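Trypsin-resistant surface T6 protein (Streptococcus pyogenes serotype M6, PDB 4P0D) forms the backbone subunit of the pili on the streptococcal surface, a multidomain Ig-like pilin probably joined into the fibre and anchored to the cell wall by sortase. Local coordinates at residues 235-246 and 293-301; 209-217 and 226-234. The protein carries 1 engineered substitution. All coordinates share one frame; numbering follows the deposited sequence. Where two conformers were deposited one is given.

Contact 1: 235-246 and 293-301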
ATOM      1  N   ILE A 235      -8.085 -12.328   9.831  1.00 16.17           N
ATOM      2  CA  ILE A 235      -6.927 -12.713  10.636  1.00 16.15           C
ATOM      3  C   ILE A 235      -5.731 -11.928  10.115  1.00 16.03           C
ATOM      4  O   ILE A 235      -5.515 -11.826   8.896  1.00 15.42           O
ATOM      5  CB  ILE A 235      -6.604 -14.212  10.529  1.00 17.10           C
ATOM      6  CG1 ILE A 235      -7.830 -15.074  10.850  1.00 18.19           C
ATOM      7  CG2 ILE A 235      -5.486 -14.597  11.485  1.00 16.62           C
ATOM      8  CD1 ILE A 235      -7.531 -16.549  10.746  1.00 19.22           C
ATOM      9  N   ALA A 236      -4.968 -11.381  11.055  1.00 15.38           N
ATOM     10  CA  ALA A 236      -3.814 -10.572  10.779  1.00 15.23           C
ATOM     11  C   ALA A 236      -2.564 -11.251  11.286  1.00 16.57           C
ATOM     12  O   ALA A 236      -2.610 -11.966  12.311  1.00 16.36           O
ATOM     13  CB  ALA A 236      -3.970  -9.232  11.469  1.00 15.10           C
ATOM     14  N   LYS A 237      -1.449 -10.986  10.602  1.00 16.18           N
ATOM     15  CA  LYS A 237      -0.135 -11.481  11.003  1.00 17.49           C
ATOM     16  C   LYS A 237       0.956 -10.480  10.653  1.00 16.58           C
ATOM     17  O   LYS A 237       0.929  -9.858   9.586  1.00 15.55           O
ATOM     18  CB  LYS A 237       0.155 -12.811  10.316  1.00 19.43           C
ATOM     19  CG  LYS A 237       1.389 -13.564  10.792  1.00 22.50           C
ATOM     20  CD  LYS A 237       1.664 -14.730   9.832  1.00 24.54           C
ATOM     21  CE  LYS A 237       2.557 -15.763  10.474  1.00 27.29           C
ATOM     22  NZ  LYS A 237       3.881 -15.174  10.802  1.00 29.52           N
ATOM     23  N   GLU A 238       1.912 -10.338  11.568  1.00 15.98           N
ATOM     24  CA  GLU A 238       3.075  -9.504  11.365  1.00 16.26           C
ATOM     25  C   GLU A 238       4.074 -10.240  10.486  1.00 16.83           C
ATOM     26  O   GLU A 238       4.493 -11.353  10.815  1.00 16.90           O
ATOM     27  CB  GLU A 238       3.727  -9.158  12.704  1.00 16.00           C
ATOM     28  CG  GLU A 238       4.853  -8.137  12.597  1.00 15.72           C
ATOM     29  CD  GLU A 238       5.462  -7.752  13.943  1.00 16.47           C
ATOM     30  OE1 GLU A 238       5.046  -8.319  14.969  1.00 16.45           O
ATOM     31  OE2 GLU A 238       6.333  -6.861  13.970  1.00 15.68           O
ATOM     32  N   VAL A 239       4.465  -9.615   9.382  1.00 16.45           N
ATOM     33  CA  VAL A 239       5.407 -10.208   8.442  1.00 17.17           C
ATOM     34  C   VAL A 239       6.364  -9.126   7.968  1.00 17.75           C
ATOM     35  O   VAL A 239       5.934  -8.098   7.455  1.00 17.31           O
ATOM     36  CB  VAL A 239       4.683 -10.808   7.212  1.00 17.21           C
ATOM     37  CG1 VAL A 239       5.683 -11.439   6.247  1.00 17.20           C
ATOM     38  CG2 VAL A 239       3.659 -11.833   7.663  1.00 16.95           C
ATOM     39  N   ASN A 240       7.658  -9.391   8.132  1.00 19.76           N
ATOM     40  CA  ASN A 240       8.725  -8.414   7.885  1.00 20.89           C
ATOM     41  C   ASN A 240       8.420  -7.076   8.601  1.00 18.81           C
ATOM     42  O   ASN A 240       8.128  -7.089   9.788  1.00 18.52           O
ATOM     43  CB  ASN A 240       8.974  -8.276   6.381  1.00 23.01           C
ATOM     44  CG  ASN A 240       9.430  -9.584   5.753  1.00 25.40           C
ATOM     45  OD1 ASN A 240      10.417 -10.183   6.187  1.00 26.57           O
ATOM     46  ND2 ASN A 240       8.710 -10.040   4.737  1.00 27.82           N
ATOM     47  N   ASN A 241       8.459  -5.954   7.898  1.00 17.39           N
ATOM     48  CA  ASN A 241       8.212  -4.651   8.517  1.00 16.29           C
ATOM     49  C   ASN A 241       6.800  -4.208   8.159  1.00 15.89           C
ATOM     50  O   ASN A 241       6.588  -3.120   7.606  1.00 15.16           O
ATOM     51  CB  ASN A 241       9.252  -3.656   8.003  1.00 16.14           C
ATOM     52  CG  ASN A 241       9.319  -2.383   8.824  1.00 15.14           C
ATOM     53  OD1 ASN A 241       8.976  -2.352   9.991  1.00 14.14           O
ATOM     54  ND2 ASN A 241       9.799  -1.330   8.202  1.00 15.71           N
ATOM     55  N   GLY A 242       5.829  -5.086   8.430  1.00 15.07           N
ATOM     56  CA  GLY A 242       4.456  -4.855   8.002  1.00 14.30           C
ATOM     57  C   GLY A 242       3.554  -6.009   8.414  1.00 13.89           C
ATOM     58  O   GLY A 242       3.792  -6.657   9.438  1.00 14.23           O
ATOM     59  N   PHE A 243       2.532  -6.263   7.604  1.00 13.05           N
ATOM     60  CA  PHE A 243       1.512  -7.236   7.928  1.00 12.54           C
ATOM     61  C   PHE A 243       0.816  -7.784   6.690  1.00 12.80           C
ATOM     62  O   PHE A 243       0.814  -7.158   5.621  1.00 11.71           O
ATOM     63  CB  PHE A 243       0.451  -6.609   8.831  1.00 12.39           C
ATOM     64  CG  PHE A 243      -0.406  -5.583   8.142  1.00 12.41           C
ATOM     65  CD1 PHE A 243       0.007  -4.250   8.062  1.00 12.08           C
ATOM     66  CD2 PHE A 243      -1.623  -5.945   7.557  1.00 12.35           C
ATOM     67  CE1 PHE A 243      -0.775  -3.308   7.418  1.00 12.24           C
ATOM     68  CE2 PHE A 243      -2.402  -4.998   6.916  1.00 12.65           C
ATOM     69  CZ  PHE A 243      -1.977  -3.680   6.839  1.00 12.33           C
ATOM     70  N   ASN A 244       0.203  -8.946   6.883  1.00 13.53           N
ATOM     71  CA  ASN A 244      -0.816  -9.473   5.987  1.00 14.08           C
ATOM     72  C   ASN A 244      -2.099  -9.623   6.785  1.00 14.34           C
ATOM     73  O   ASN A 244      -2.064  -9.968   7.968  1.00 15.28           O
ATOM     74  CB  ASN A 244      -0.405 -10.812   5.388  1.00 14.38           C
ATOM     75  CG  ASN A 244       0.816 -10.701   4.489  1.00 14.52           C
ATOM     76  OD1 ASN A 244       0.917  -9.789   3.697  1.00 15.89           O
ATOM     77  ND2 ASN A 244       1.754 -11.615   4.639  1.00 15.08           N
ATOM     78  N   LEU A 245      -3.218  -9.307   6.153  1.00 15.29           N
ATOM     79  CA  LEU A 245      -4.524  -9.410   6.781  1.00 15.38           C
ATOM     80  C   LEU A 245      -5.505  -9.982   5.742  1.00 15.46           C
ATOM     81  O   LEU A 245      -5.816  -9.344   4.732  1.00 14.19           O
ATOM     82  CB  LEU A 245      -4.989  -8.051   7.315  1.00 16.36           C
ATOM     83  CG  LEU A 245      -5.944  -8.076   8.514  1.00 17.21           C
ATOM     84  CD1 LEU A 245      -6.327  -6.677   8.955  1.00 18.18           C
ATOM     85  CD2 LEU A 245      -7.179  -8.884   8.197  1.00 17.66           C
ATOM     86  N   SER A 246      -5.970 -11.199   5.993  1.00 15.37           N
ATOM     87  CA  SER A 246      -6.902 -11.855   5.097  1.00 16.25           C
ATOM     88  C   SER A 246      -8.274 -11.747   5.717  1.00 16.77           C
ATOM     89  O   SER A 246      -8.473 -12.198   6.847  1.00 18.26           O
ATOM     90  CB  SER A 246      -6.516 -13.331   4.880  1.00 15.82           C
ATOM     91  OG  SER A 246      -7.446 -13.980   4.024  1.00 15.83           O
ATOM     92  N   THR A 293     -10.104 -19.523  -2.531  1.00 18.65           N
ATOM     93  CA  THR A 293      -9.792 -18.376  -1.695  1.00 17.88           C
ATOM     94  C   THR A 293      -8.397 -18.486  -1.089  1.00 17.81           C
ATOM     95  O   THR A 293      -8.045 -19.506  -0.494  1.00 17.11           O
ATOM     96  CB  THR A 293     -10.844 -18.277  -0.579  1.00 18.14           C
ATOM     97  OG1 THR A 293     -12.137 -18.136  -1.175  1.00 16.95           O
ATOM     98  CG2 THR A 293     -10.576 -17.091   0.375  1.00 18.12           C
ATOM     99  N   TYR A 294      -7.586 -17.451  -1.269  1.00 17.82           N
ATOM    100  CA  TYR A 294      -6.256 -17.418  -0.680  1.00 18.23           C
ATOM    101  C   TYR A 294      -6.277 -16.732   0.679  1.00 20.07           C
ATOM    102  O   TYR A 294      -6.751 -15.584   0.814  1.00 19.72           O
ATOM    103  CB  TYR A 294      -5.311 -16.657  -1.578  1.00 17.63           C
ATOM    104  CG  TYR A 294      -3.877 -16.749  -1.191  1.00 16.90           C
ATOM    105  CD1 TYR A 294      -3.314 -15.842  -0.312  1.00 16.70           C
ATOM    106  CD2 TYR A 294      -3.061 -17.747  -1.721  1.00 17.26           C
ATOM    107  CE1 TYR A 294      -1.980 -15.925   0.043  1.00 16.99           C
ATOM    108  CE2 TYR A 294      -1.725 -17.837  -1.372  1.00 17.27           C
ATOM    109  CZ  TYR A 294      -1.187 -16.912  -0.502  1.00 17.04           C
ATOM    110  OH  TYR A 294       0.130 -16.977  -0.144  1.00 16.38           O
ATOM    111  N   ASP A 295      -5.741 -17.417   1.684  1.00 20.95           N
ATOM    112  CA  ASP A 295      -5.680 -16.838   3.025  1.00 21.94           C
ATOM    113  C   ASP A 295      -4.419 -17.205   3.787  1.00 21.42           C
ATOM    114  O   ASP A 295      -4.401 -17.101   5.014  1.00 23.80           O
ATOM    115  CB  ASP A 295      -6.909 -17.289   3.812  1.00 23.66           C
ATOM    116  CG  ASP A 295      -6.964 -18.800   3.991  1.00 24.87           C
ATOM    117  OD1 ASP A 295      -5.925 -19.477   3.753  1.00 25.65           O
ATOM    118  OD2 ASP A 295      -8.049 -19.294   4.376  1.00 25.80           O
ATOM    119  N   ASN A 296      -3.368 -17.641   3.092  1.00 19.79           N
ATOM    120  CA  ASN A 296      -2.117 -17.922   3.760  1.00 19.54           C
ATOM    121  C   ASN A 296      -1.515 -16.588   4.222  1.00 18.21           C
ATOM    122  O   ASN A 296      -1.236 -15.738   3.401  1.00 17.35           O
ATOM    123  CB  ASN A 296      -1.162 -18.619   2.791  1.00 19.56           C
ATOM    124  CG  ASN A 296       0.157 -18.998   3.433  1.00 20.65           C
ATOM    125  OD1 ASN A 296       0.852 -18.158   4.026  1.00 22.59           O
ATOM    126  ND2 ASN A 296       0.538 -20.250   3.276  1.00 19.44           N
ATOM    127  N   LEU A 297      -1.325 -16.409   5.527  1.00 18.10           N
ATOM    128  CA  LEU A 297      -0.843 -15.131   6.058  1.00 18.40           C
ATOM    129  C   LEU A 297       0.670 -15.010   6.128  1.00 18.09           C
ATOM    130  O   LEU A 297       1.178 -13.931   6.382  1.00 17.91           O
ATOM    131  CB  LEU A 297      -1.404 -14.905   7.447  1.00 18.93           C
ATOM    132  CG  LEU A 297      -2.910 -14.749   7.524  1.00 19.13           C
ATOM    133  CD1 LEU A 297      -3.254 -14.457   8.968  1.00 19.69           C
ATOM    134  CD2 LEU A 297      -3.371 -13.632   6.604  1.00 19.77           C
ATOM    135  N   ASP A 298       1.399 -16.100   5.897  1.00 18.39           N
ATOM    136  CA  ASP A 298       2.855 -16.031   5.868  1.00 19.27           C
ATOM    137  C   ASP A 298       3.350 -15.259   4.663  1.00 20.42           C
ATOM    138  O   ASP A 298       4.410 -14.666   4.710  1.00 20.39           O
ATOM    139  CB  ASP A 298       3.496 -17.425   5.826  1.00 19.24           C
ATOM    140  CG  ASP A 298       3.190 -18.230   7.054  1.00 20.04           C
ATOM    141  OD1 ASP A 298       3.082 -17.612   8.128  1.00 19.13           O
ATOM    142  OD2 ASP A 298       3.024 -19.460   6.935  1.00 18.73           O
ATOM    143  N   LYS A 299       2.589 -15.283   3.581  1.00 21.03           N
ATOM    144  CA  LYS A 299       3.092 -14.826   2.319  1.00 22.91           C
ATOM    145  C   LYS A 299       1.929 -14.427   1.447  1.00 22.79           C
ATOM    146  O   LYS A 299       1.002 -15.222   1.211  1.00 20.75           O
ATOM    147  CB  LYS A 299       3.863 -15.955   1.637  1.00 25.13           C
ATOM    148  CG  LYS A 299       4.534 -15.568   0.324  1.00 28.79           C
ATOM    149  CD  LYS A 299       4.836 -16.808  -0.514  1.00 30.47           C
ATOM    150  CE  LYS A 299       5.157 -16.461  -1.961  1.00 32.07           C
ATOM    151  NZ  LYS A 299       6.273 -15.477  -2.053  1.00 32.66           N
ATOM    152  N   LYS A 300       1.987 -13.199   0.957  1.00 22.06           N
ATOM    153  CA  LYS A 300       0.944 -12.704   0.084  1.00 23.20           C
ATOM    154  C   LYS A 300       0.912 -13.519  -1.211  1.00 22.93           C
ATOM    155  O   LYS A 300       1.909 -14.101  -1.610  1.00 21.86           O
ATOM    156  CB  LYS A 300       1.111 -11.213  -0.162  1.00 23.86           C
ATOM    157  CG  LYS A 300       2.343 -10.841  -0.937  1.00 24.30           C
ATOM    158  CD  LYS A 300       2.710  -9.402  -0.639  1.00 25.26           C
ATOM    159  CE  LYS A 300       3.982  -9.006  -1.368  1.00 25.85           C
ATOM    160  NZ  LYS A 300       4.247  -7.551  -1.195  1.00 26.91           N
ATOM    161  N   PRO A 301      -0.256 -13.601  -1.844  1.00 23.71           N
ATOM    162  CA  PRO A 301      -0.379 -14.453  -3.018  1.00 24.88           C
ATOM    163  C   PRO A 301       0.338 -13.893  -4.251  1.00 26.72           C
ATOM    164  O   PRO A 301       0.575 -12.680  -4.336  1.00 27.41           O
ATOM    165  CB  PRO A 301      -1.889 -14.470  -3.262  1.00 23.54           C
ATOM    166  CG  PRO A 301      -2.353 -13.158  -2.755  1.00 24.15           C
ATOM    167  CD  PRO A 301      -1.500 -12.863  -1.562  1.00 24.33           C
TER
HETATM  168  O   HOH W   1       5.387 -15.675   8.626  1.00 32.88           O
HETATM  169  O   HOH W   2       4.092 -11.418   2.624  1.00 14.03           O
HETATM  170  O   HOH W   3      -8.624 -13.899   1.517  1.00 19.92           O
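Leu297 plugs the loop 293-301 onto the antiparallel beta hairpin 235-246 of the Cna-B-like, Ig-like domain, whose strands pair through Ile235 with Ser246 and Lys237 with Asn244. Its CB lies against CB of Lys237 at 3.9 Å. With CG anti to the carbonyl carbon (chi1 -65°), the fork spans the two strands: CD1 presses on CG2 of Ile235 at a tight 3.4 Å, while CD2 reaches CB of Ser246, 3.6 Å away, on the partner strand. The carbonyl of the same residue takes an almost straight bond from ND2 of Asn244 to O of Leu297, 3.0 Å long. The donor stands above the carbonyl plane, but the acceptor lies close to the plane of the amide, whose rotation is fixed further because OD1 bonds to Ser195 on strand 192-197. Alongside, the Lys237 chain runs past this carbonyl and bends at its last torsion; NZ makes a long salt bridge with Asp298. One water is shared by ND2 of Asn244 and the backbone N of Lys300, and another accepts a hydrogen bond from NZ of Lys237, 2.7 Å away, and donates one to OD1 of Asp298.

Contact 2: 209-217 and 226-234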
ATOM      1  N   LEU A 209      -1.971  -1.935  15.094  1.00 14.82           N
ATOM      2  CA  LEU A 209      -2.919  -2.255  14.017  1.00 16.29           C
ATOM      3  C   LEU A 209      -4.342  -2.276  14.542  1.00 16.14           C
ATOM      4  O   LEU A 209      -4.651  -2.964  15.516  1.00 16.71           O
ATOM      5  CB  LEU A 209      -2.573  -3.611  13.372  1.00 16.60           C
ATOM      6  CG  LEU A 209      -3.392  -4.100  12.171  1.00 18.28           C
ATOM      7  CD1 LEU A 209      -3.179  -3.201  10.955  1.00 18.61           C
ATOM      8  CD2 LEU A 209      -3.021  -5.549  11.827  1.00 19.06           C
ATOM      9  N   THR A 210      -5.209  -1.502  13.910  1.00 16.02           N
ATOM     10  CA  THR A 210      -6.602  -1.494  14.283  1.00 16.46           C
ATOM     11  C   THR A 210      -7.458  -1.691  13.057  1.00 16.01           C
ATOM     12  O   THR A 210      -7.057  -1.409  11.931  1.00 17.33           O
ATOM     13  CB  THR A 210      -7.000  -0.183  14.993  1.00 17.08           C
ATOM     14  OG1 THR A 210      -7.082   0.870  14.028  1.00 18.74           O
ATOM     15  CG2 THR A 210      -5.990   0.193  16.044  1.00 16.86           C
ATOM     16  N   VAL A 211      -8.654  -2.196  13.279  1.00 16.01           N
ATOM     17  CA  VAL A 211      -9.588  -2.449  12.208  1.00 15.51           C
ATOM     18  C   VAL A 211     -10.944  -1.959  12.708  1.00 15.79           C
ATOM     19  O   VAL A 211     -11.362  -2.329  13.805  1.00 16.84           O
ATOM     20  CB  VAL A 211      -9.644  -3.964  11.872  1.00 14.80           C
ATOM     21  CG1 VAL A 211     -10.770  -4.265  10.922  1.00 14.82           C
ATOM     22  CG2 VAL A 211      -8.330  -4.462  11.298  1.00 14.88           C
ATOM     23  N   GLU A 212     -11.600  -1.090  11.941  0.70 15.71           N
ATOM     24  CA  GLU A 212     -12.977  -0.686  12.202  0.70 16.24           C
ATOM     25  C   GLU A 212     -13.830  -1.289  11.098  0.70 16.04           C
ATOM     26  O   GLU A 212     -13.420  -1.346   9.944  0.70 16.34           O
ATOM     27  CB  GLU A 212     -13.125   0.849  12.241  0.70 16.80           C
ATOM     28  CG  GLU A 212     -14.561   1.399  12.230  0.70 17.06           C
ATOM     29  CD  GLU A 212     -15.047   1.841  10.845  0.70 18.22           C
ATOM     30  OE1 GLU A 212     -14.372   2.726  10.261  0.70 19.69           O
ATOM     31  OE2 GLU A 212     -16.099   1.330  10.340  0.70 16.83           O
ATOM     32  N   TRP A 213     -15.004  -1.767  11.468  1.00 15.65           N
ATOM     33  CA  TRP A 213     -15.952  -2.355  10.519  1.00 16.10           C
ATOM     34  C   TRP A 213     -17.353  -2.098  11.072  1.00 17.25           C
ATOM     35  O   TRP A 213     -17.615  -2.324  12.255  1.00 15.72           O
ATOM     36  CB  TRP A 213     -15.690  -3.851  10.369  1.00 16.11           C
ATOM     37  CG  TRP A 213     -16.680  -4.573   9.476  1.00 16.99           C
ATOM     38  CD1 TRP A 213     -16.781  -4.501   8.123  1.00 17.16           C
ATOM     39  CD2 TRP A 213     -17.686  -5.476   9.905  1.00 17.86           C
ATOM     40  NE1 TRP A 213     -17.805  -5.304   7.677  1.00 17.90           N
ATOM     41  CE2 TRP A 213     -18.367  -5.928   8.757  1.00 18.09           C
ATOM     42  CE3 TRP A 213     -18.063  -5.971  11.149  1.00 18.02           C
ATOM     43  CZ2 TRP A 213     -19.420  -6.839   8.825  1.00 18.53           C
ATOM     44  CZ3 TRP A 213     -19.106  -6.862  11.215  1.00 18.87           C
ATOM     45  CH2 TRP A 213     -19.770  -7.293  10.060  1.00 18.70           C
ATOM     46  N   LYS A 214     -18.230  -1.596  10.211  1.00 19.05           N
ATOM     47  CA  LYS A 214     -19.583  -1.184  10.604  1.00 20.90           C
ATOM     48  C   LYS A 214     -19.596  -0.204  11.780  1.00 20.28           C
ATOM     49  O   LYS A 214     -20.489  -0.249  12.609  1.00 19.90           O
ATOM     50  CB  LYS A 214     -20.440  -2.416  10.934  1.00 22.55           C
ATOM     51  CG  LYS A 214     -20.752  -3.269   9.713  1.00 24.31           C
ATOM     52  CD  LYS A 214     -22.065  -4.026   9.854  1.00 25.60           C
ATOM     53  CE  LYS A 214     -22.106  -4.843  11.133  1.00 26.65           C
ATOM     54  NZ  LYS A 214     -23.035  -5.996  11.007  1.00 28.15           N
ATOM     55  N   GLY A 215     -18.597   0.669  11.857  1.00 18.77           N
ATOM     56  CA  GLY A 215     -18.535   1.651  12.920  1.00 18.51           C
ATOM     57  C   GLY A 215     -18.221   1.073  14.293  1.00 18.16           C
ATOM     58  O   GLY A 215     -18.498   1.712  15.303  1.00 17.60           O
ATOM     59  N   LYS A 216     -17.641  -0.128  14.318  1.00 17.57           N
ATOM     60  CA  LYS A 216     -17.221  -0.798  15.551  1.00 18.68           C
ATOM     61  C   LYS A 216     -15.737  -1.133  15.472  1.00 18.02           C
ATOM     62  O   LYS A 216     -15.261  -1.550  14.435  1.00 16.72           O
ATOM     63  CB  LYS A 216     -18.010  -2.095  15.714  1.00 20.45           C
ATOM     64  CG  LYS A 216     -19.508  -1.876  15.803  1.00 22.14           C
ATOM     65  CD  LYS A 216     -20.253  -3.194  15.813  1.00 24.43           C
ATOM     66  CE  LYS A 216     -21.731  -2.967  16.065  1.00 26.23           C
ATOM     67  NZ  LYS A 216     -22.351  -4.202  16.596  1.00 27.24           N
ATOM     68  N   MET A 217     -15.006  -0.974  16.567  1.00 18.30           N
ATOM     69  CA  MET A 217     -13.598  -1.355  16.576  1.00 19.21           C
ATOM     70  C   MET A 217     -13.491  -2.858  16.790  1.00 19.18           C
ATOM     71  O   MET A 217     -14.178  -3.441  17.636  1.00 18.01           O
ATOM     72  CB  MET A 217     -12.818  -0.653  17.692  1.00 20.82           C
ATOM     73  CG  MET A 217     -12.718   0.851  17.523  1.00 22.49           C
ATOM     74  SD  MET A 217     -12.008   1.384  15.942  1.00 24.58           S
ATOM     75  CE  MET A 217     -10.591   0.328  15.875  1.00 23.06           C
ATOM     76  N   VAL A 226      -9.297 -11.238  13.994  1.00 13.39           N
ATOM     77  CA  VAL A 226      -9.912  -9.923  13.998  1.00 13.54           C
ATOM     78  C   VAL A 226     -11.377 -10.129  14.370  1.00 13.93           C
ATOM     79  O   VAL A 226     -12.164 -10.639  13.558  1.00 14.06           O
ATOM     80  CB  VAL A 226      -9.808  -9.278  12.612  1.00 13.70           C
ATOM     81  CG1 VAL A 226     -10.395  -7.869  12.636  1.00 13.84           C
ATOM     82  CG2 VAL A 226      -8.357  -9.264  12.155  1.00 13.62           C
ATOM     83  N   MET A 227     -11.734  -9.745  15.597  1.00 14.00           N
ATOM     84  CA  MET A 227     -13.068 -10.028  16.144  1.00 14.51           C
ATOM     85  C   MET A 227     -13.919  -8.772  16.260  1.00 14.66           C
ATOM     86  O   MET A 227     -13.484  -7.788  16.858  1.00 14.27           O
ATOM     87  CB  MET A 227     -12.930 -10.652  17.544  1.00 14.97           C
ATOM     88  CG  MET A 227     -12.058 -11.909  17.614  1.00 15.26           C
ATOM     89  SD  MET A 227     -12.609 -13.258  16.554  1.00 16.40           S
ATOM     90  CE  MET A 227     -14.192 -13.627  17.323  1.00 16.52           C
ATOM     91  N   VAL A 228     -15.119  -8.807  15.690  1.00 15.54           N
ATOM     92  CA  VAL A 228     -16.143  -7.785  15.902  1.00 17.37           C
ATOM     93  C   VAL A 228     -17.480  -8.482  16.143  1.00 19.68           C
ATOM     94  O   VAL A 228     -17.823  -9.438  15.441  1.00 20.64           O
ATOM     95  CB  VAL A 228     -16.330  -6.836  14.691  1.00 17.84           C
ATOM     96  CG1 VAL A 228     -17.221  -5.650  15.066  1.00 18.78           C
ATOM     97  CG2 VAL A 228     -15.001  -6.324  14.183  1.00 18.47           C
ATOM     98  N   GLU A 229     -18.239  -7.993  17.111  1.00 21.43           N
ATOM     99  CA  GLU A 229     -19.563  -8.561  17.462  1.00 23.26           C
ATOM    100  C   GLU A 229     -19.593 -10.105  17.566  1.00 21.48           C
ATOM    101  O   GLU A 229     -20.541 -10.745  17.110  1.00 22.04           O
ATOM    102  CB  GLU A 229     -20.711  -7.998  16.557  1.00 24.80           C
ATOM    103  CG  GLU A 229     -20.510  -7.987  15.035  1.00 25.18           C
ATOM    104  CD  GLU A 229     -21.632  -7.255  14.276  1.00 25.44           C
ATOM    105  OE1 GLU A 229     -21.990  -6.125  14.643  1.00 24.91           O
ATOM    106  OE2 GLU A 229     -22.160  -7.803  13.285  1.00 24.88           O
ATOM    107  N   ASN A 230     -18.564 -10.668  18.222  1.00 19.65           N
ATOM    108  CA  ASN A 230     -18.353 -12.118  18.339  1.00 18.41           C
ATOM    109  C   ASN A 230     -18.150 -12.821  16.991  1.00 18.26           C
ATOM    110  O   ASN A 230     -18.189 -14.050  16.912  1.00 18.75           O
ATOM    111  CB  ASN A 230     -19.483 -12.815  19.151  1.00 18.02           C
ATOM    112  CG  ASN A 230     -19.346 -12.623  20.653  1.00 18.04           C
ATOM    113  OD1 ASN A 230     -18.249 -12.434  21.177  1.00 16.85           O
ATOM    114  ND2 ASN A 230     -20.479 -12.701  21.364  1.00 17.55           N
ATOM    115  N   THR A 231     -17.929 -12.046  15.941  1.00 17.94           N
ATOM    116  CA  THR A 231     -17.693 -12.574  14.612  1.00 18.45           C
ATOM    117  C   THR A 231     -16.242 -12.368  14.250  1.00 18.30           C
ATOM    118  O   THR A 231     -15.698 -11.286  14.428  1.00 18.89           O
ATOM    119  CB  THR A 231     -18.560 -11.846  13.576  1.00 18.29           C
ATOM    120  OG1 THR A 231     -19.934 -12.051  13.890  1.00 18.68           O
ATOM    121  CG2 THR A 231     -18.287 -12.345  12.162  1.00 18.60           C
ATOM    122  N   LYS A 232     -15.618 -13.403  13.731  1.00 18.40           N
ATOM    123  CA  LYS A 232     -14.278 -13.270  13.175  1.00 19.00           C
ATOM    124  C   LYS A 232     -14.375 -12.796  11.717  1.00 18.17           C
ATOM    125  O   LYS A 232     -14.856 -13.529  10.850  1.00 18.91           O
ATOM    126  CB  LYS A 232     -13.566 -14.614  13.246  1.00 20.27           C
ATOM    127  CG  LYS A 232     -12.106 -14.547  12.862  1.00 22.52           C
ATOM    128  CD  LYS A 232     -11.586 -15.900  12.409  1.00 25.51           C
ATOM    129  CE  LYS A 232     -11.008 -16.689  13.553  1.00 29.02           C
ATOM    130  NZ  LYS A 232     -10.389 -17.947  13.032  1.00 32.12           N
ATOM    131  N   ILE A 233     -13.921 -11.579  11.435  1.00 16.55           N
ATOM    132  CA  ILE A 233     -14.013 -11.062  10.069  1.00 15.84           C
ATOM    133  C   ILE A 233     -12.703 -11.202   9.300  1.00 15.67           C
ATOM    134  O   ILE A 233     -12.645 -10.919   8.102  1.00 15.35           O
ATOM    135  CB  ILE A 233     -14.474  -9.590  10.009  1.00 15.30           C
ATOM    136  CG1 ILE A 233     -13.475  -8.648  10.692  1.00 14.59           C
ATOM    137  CG2 ILE A 233     -15.857  -9.458  10.624  1.00 15.62           C
ATOM    138  CD1 ILE A 233     -13.727  -7.183  10.415  1.00 14.32           C
ATOM    139  N   GLY A 234     -11.647 -11.602   9.986  1.00 15.07           N
ATOM    140  CA  GLY A 234     -10.373 -11.784   9.342  1.00 15.07           C
ATOM    141  C   GLY A 234      -9.308 -12.223  10.327  1.00 15.85           C
ATOM    142  O   GLY A 234      -9.591 -12.461  11.499  1.00 16.15           O
TER
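Glu229 reaches across to segment 209-217 and is gripped by two lysines, one on each carboxylate oxygen. NZ of Lys216 approaches Glu229 OE1 at 2.8 Å, nearly along the C-O bond, and NZ of Lys214 meets Glu229 OE2 at 3.0 Å on its syn side. Two cations should favour the ionised carboxylate. Beneath this network Trp213 is sandwiched. CG2 of Ile233 makes a CH-pi contact over one face, 4.2 Å from the centroid of the six-membered ring, and CG of Lys214 covers the opposite face. Val228 comes in at the ring edge, its CG1 4.0 Å from Trp213 CE3; the same methyl touches CB of Lys216. Deeper still, CG1 of Val211 meets CG1 of Val226 at 4.0 Å and slides past CD1 of Ile233.

The two segments lie on an antiparallel meander of the Cna-B-like, Ig-like domain, in which strand 216-220 pairs with both 202-213 and 225-228, and 225-228 pairs in turn with 231-238. Each segment carries a type I' turn, Trp213 to Lys216 and Val228 to Thr231, and these tight reversals bring Lys214 and Glu229 to neighbouring hairpin ends. The chain of Lys216 is extended, whereas Lys214 bends at chi3 (-54°) to bring its amine to the carboxylate.

Further out, Lys214 has a second salt-bridge partner in Glu253. The indole NE1 bonds to the carbonyl of Leu252, which secures the buried ring from its polar side.

How the contacts relate
Contacts 1 and 2 sit in the same Cna-B-like domain with centres about 17 Å apart, and strand 231-238 serves both. Its earlier part, up to Gly234, belongs to contact 2; from Ile235 onward it turns to the loop of contact 1. They touch through apolar atoms: Leu245 CD1 lies 3.8 Å from Val211 CG2, and Ala236 CB is equally far from Leu209 CD2. Leu245 and Ala236 direct their CB atoms away from the loop 293-301, so the hairpin 235-246 packs against the loop on one side and against residues of contact 2 on the other. The calcium ion, with Ser82 and Thr85, belongs to neither contact.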